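Local structure of ER-derived vesicles protein ERV41 (Saccharomyces cerevisiae, 3ZLC) at residues I22-Y27 with I234-N239. The protein travels in COPII-coated vesicles from the endoplasmic reticulum, is required for efficient transport of some secretory proteins to the Golgi, and facilitates retrograde transport back. Numbering follows the deposited sequence.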
loop_
_atom_site.group_PDB
_atom_site.type_symbol
_atom_site.label_atom_id
_atom_site.label_comp_id
_atom_site.label_asym_id
_atom_site.label_seq_id
_atom_site.Cartn_x
_atom_site.Cartn_y
_atom_site.Cartn_z
ATOM N N ILE A 22 -7.038 -7.869 -0.131
ATOM C CA ILE A 22 -6.240 -6.668 -0.354
ATOM C C ILE A 22 -5.004 -7.073 -1.134
ATOM O O ILE A 22 -4.230 -7.934 -0.689
ATOM C CB ILE A 22 -5.830 -5.983 0.965
ATOM C CG1 ILE A 22 -7.078 -5.534 1.731
ATOM C CG2 ILE A 22 -4.949 -4.777 0.678
ATOM C CD1 ILE A 22 -6.780 -4.777 3.049
ATOM N N ASN A 23 -4.820 -6.471 -2.309
ATOM C CA ASN A 23 -3.703 -6.830 -3.178
ATOM C C ASN A 23 -2.663 -5.731 -3.096
ATOM O O ASN A 23 -2.987 -4.555 -3.259
ATOM C CB ASN A 23 -4.161 -6.986 -4.629
ATOM C CG ASN A 23 -5.456 -7.750 -4.753
ATOM O OD1 ASN A 23 -5.529 -8.939 -4.408
ATOM N ND2 ASN A 23 -6.492 -7.080 -5.261
ATOM N N MET A 24 -1.409 -6.105 -2.864
ATOM C CA MET A 24 -0.363 -5.124 -2.604
ATOM C C MET A 24 0.943 -5.482 -3.324
ATOM O O MET A 24 1.326 -6.644 -3.376
ATOM C CB MET A 24 -0.118 -5.045 -1.095
ATOM C CG MET A 24 0.443 -3.729 -0.626
ATOM S SD MET A 24 0.868 -3.695 1.129
ATOM C CE MET A 24 0.857 -5.456 1.493
ATOM N N ASP A 25 1.626 -4.479 -3.850
ATOM C CA ASP A 25 2.941 -4.683 -4.420
ATOM C C ASP A 25 3.618 -3.363 -4.143
ATOM O O ASP A 25 3.252 -2.336 -4.716
ATOM C CB ASP A 25 2.860 -4.965 -5.922
ATOM C CG ASP A 25 4.223 -5.330 -6.505
ATOM O OD1 ASP A 25 5.188 -4.554 -6.299
ATOM O OD2 ASP A 25 4.342 -6.402 -7.116
ATOM N N ILE A 26 4.545 -3.367 -3.187
ATOM C CA ILE A 26 5.159 -2.137 -2.679
ATOM C C ILE A 26 6.678 -2.328 -2.538
ATOM O O ILE A 26 7.123 -3.442 -2.252
ATOM C CB ILE A 26 4.526 -1.776 -1.303
ATOM C CG1 ILE A 26 3.020 -1.540 -1.480
ATOM C CG2 ILE A 26 5.170 -0.542 -0.671
ATOM C CD1 ILE A 26 2.305 -1.177 -0.214
ATOM N N TYR A 27 7.461 -1.262 -2.741
ATOM C CA TYR A 27 8.890 -1.302 -2.434
ATOM C C TYR A 27 9.022 -0.432 -1.195
ATOM O O TYR A 27 8.468 0.661 -1.155
ATOM C CB TYR A 27 9.739 -0.677 -3.551
ATOM C CG TYR A 27 9.637 -1.331 -4.922
ATOM C CD1 TYR A 27 9.290 -2.673 -5.066
ATOM C CD2 TYR A 27 9.888 -0.595 -6.069
ATOM C CE1 TYR A 27 9.210 -3.264 -6.337
ATOM C CE2 TYR A 27 9.810 -1.167 -7.333
ATOM C CZ TYR A 27 9.466 -2.499 -7.462
ATOM O OH TYR A 27 9.392 -3.069 -8.721
ATOM N N ILE A 234 4.151 2.816 7.491
ATOM C CA ILE A 234 3.277 3.082 6.365
ATOM C C ILE A 234 1.962 2.388 6.692
ATOM O O ILE A 234 1.934 1.173 6.913
ATOM C CB ILE A 234 3.864 2.511 5.058
ATOM C CG1 ILE A 234 5.222 3.157 4.742
ATOM C CG2 ILE A 234 2.897 2.757 3.889
ATOM C CD1 ILE A 234 6.084 2.350 3.750
ATOM N N PHE A 235 0.877 3.159 6.735
ATOM C CA PHE A 235 -0.414 2.631 7.189
ATOM C C PHE A 235 -1.519 2.825 6.158
ATOM O O PHE A 235 -1.716 3.929 5.635
ATOM C CB PHE A 235 -0.826 3.320 8.494
ATOM C CG PHE A 235 0.175 3.148 9.629
ATOM C CD1 PHE A 235 1.293 3.977 9.729
ATOM C CD2 PHE A 235 -0.021 2.182 10.609
ATOM C CE1 PHE A 235 2.212 3.826 10.778
ATOM C CE2 PHE A 235 0.891 2.027 11.670
ATOM C CZ PHE A 235 2.003 2.850 11.751
ATOM N N PHE A 236 -2.253 1.756 5.881
ATOM C CA PHE A 236 -3.390 1.839 4.967
ATOM C C PHE A 236 -4.660 1.612 5.768
ATOM O O PHE A 236 -4.928 0.489 6.196
ATOM C CB PHE A 236 -3.282 0.753 3.906
ATOM C CG PHE A 236 -2.056 0.876 3.025
ATOM C CD1 PHE A 236 -0.863 0.259 3.378
ATOM C CD2 PHE A 236 -2.107 1.594 1.828
ATOM C CE1 PHE A 236 0.276 0.353 2.553
ATOM C CE2 PHE A 236 -0.977 1.695 1.000
ATOM C CZ PHE A 236 0.215 1.074 1.365
ATOM N N LYS A 237 -5.420 2.672 6.010
ATOM C CA LYS A 237 -6.700 2.518 6.689
ATOM C C LYS A 237 -7.759 2.308 5.629
ATOM O O LYS A 237 -7.721 2.933 4.555
ATOM C CB LYS A 237 -7.031 3.749 7.532
ATOM C CG LYS A 237 -5.998 4.038 8.609
ATOM C CD LYS A 237 -6.653 4.219 9.970
ATOM C CE LYS A 237 -5.620 4.590 11.030
ATOM N NZ LYS A 237 -6.223 4.740 12.390
ATOM N N TYR A 238 -8.687 1.396 5.890
ATOM C CA TYR A 238 -9.728 1.156 4.896
ATOM C C TYR A 238 -11.101 1.025 5.525
ATOM O O TYR A 238 -11.252 0.517 6.638
ATOM C CB TYR A 238 -9.395 -0.073 4.026
ATOM C CG TYR A 238 -8.968 -1.290 4.825
ATOM C CD1 TYR A 238 -9.920 -2.146 5.364
ATOM C CD2 TYR A 238 -7.622 -1.588 5.032
ATOM C CE1 TYR A 238 -9.558 -3.263 6.080
ATOM C CE2 TYR A 238 -7.245 -2.724 5.768
ATOM C CZ TYR A 238 -8.223 -3.551 6.286
ATOM O OH TYR A 238 -7.903 -4.680 7.026
ATOM N N ASN A 239 -12.102 1.528 4.817
ATOM C CA ASN A 239 -13.482 1.283 5.198
ATOM C C ASN A 239 -14.288 1.040 3.932
ATOM O O ASN A 239 -13.867 1.423 2.832
ATOM C CB ASN A 239 -14.064 2.454 5.979
ATOM C CG ASN A 239 -15.176 2.020 6.899
ATOM O OD1 ASN A 239 -15.778 0.950 6.697
ATOM N ND2 ASN A 239 -15.453 2.824 7.924
#
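In Ile22 and Tyr238 the torsions set a methyl over an aromatic face: CG1 of Ile22 stands anti to its carbonyl carbon (chi1 -62°), while chi1 of 48° tucks CG of Tyr238 between its backbone N and carbonyl carbon. Ile22 CD1 thus lies 3.9 Å from the centroid of the Tyr238 ring, a CH-pi contact 29° off the ring normal, with Tyr238 CE2 its nearest atom at 3.4 Å. Ile26 and Phe236 approach from opposite directions, Ile26 CD1 lying 3.5 Å from Phe236 CZ, obliquely to the ring. Met24 adds a looser Met-aromatic contact, SD lying obliquely 5.1 Å from the Phe236 ring centroid. Phe161, on strand 156-163 beside strand 19-28, stacks on Phe236. Strands 19-28 and 233-240 belong to different sheets, and the short segments run nearly antiparallel, axes 11.7 Å apart, too far for backbone pairing; side chains bridge them, consistent with face-to-face packing in a beta-sandwich. An alanine in place of Tyr238 would probably open a gap beside CD1 of Ile22 and remove the ring face it packs on. The five touching residues are buried, the contact central in the lumenal domain, and cohesion here probably rests on hydrophobic burial and dispersion, not directional polar bonds.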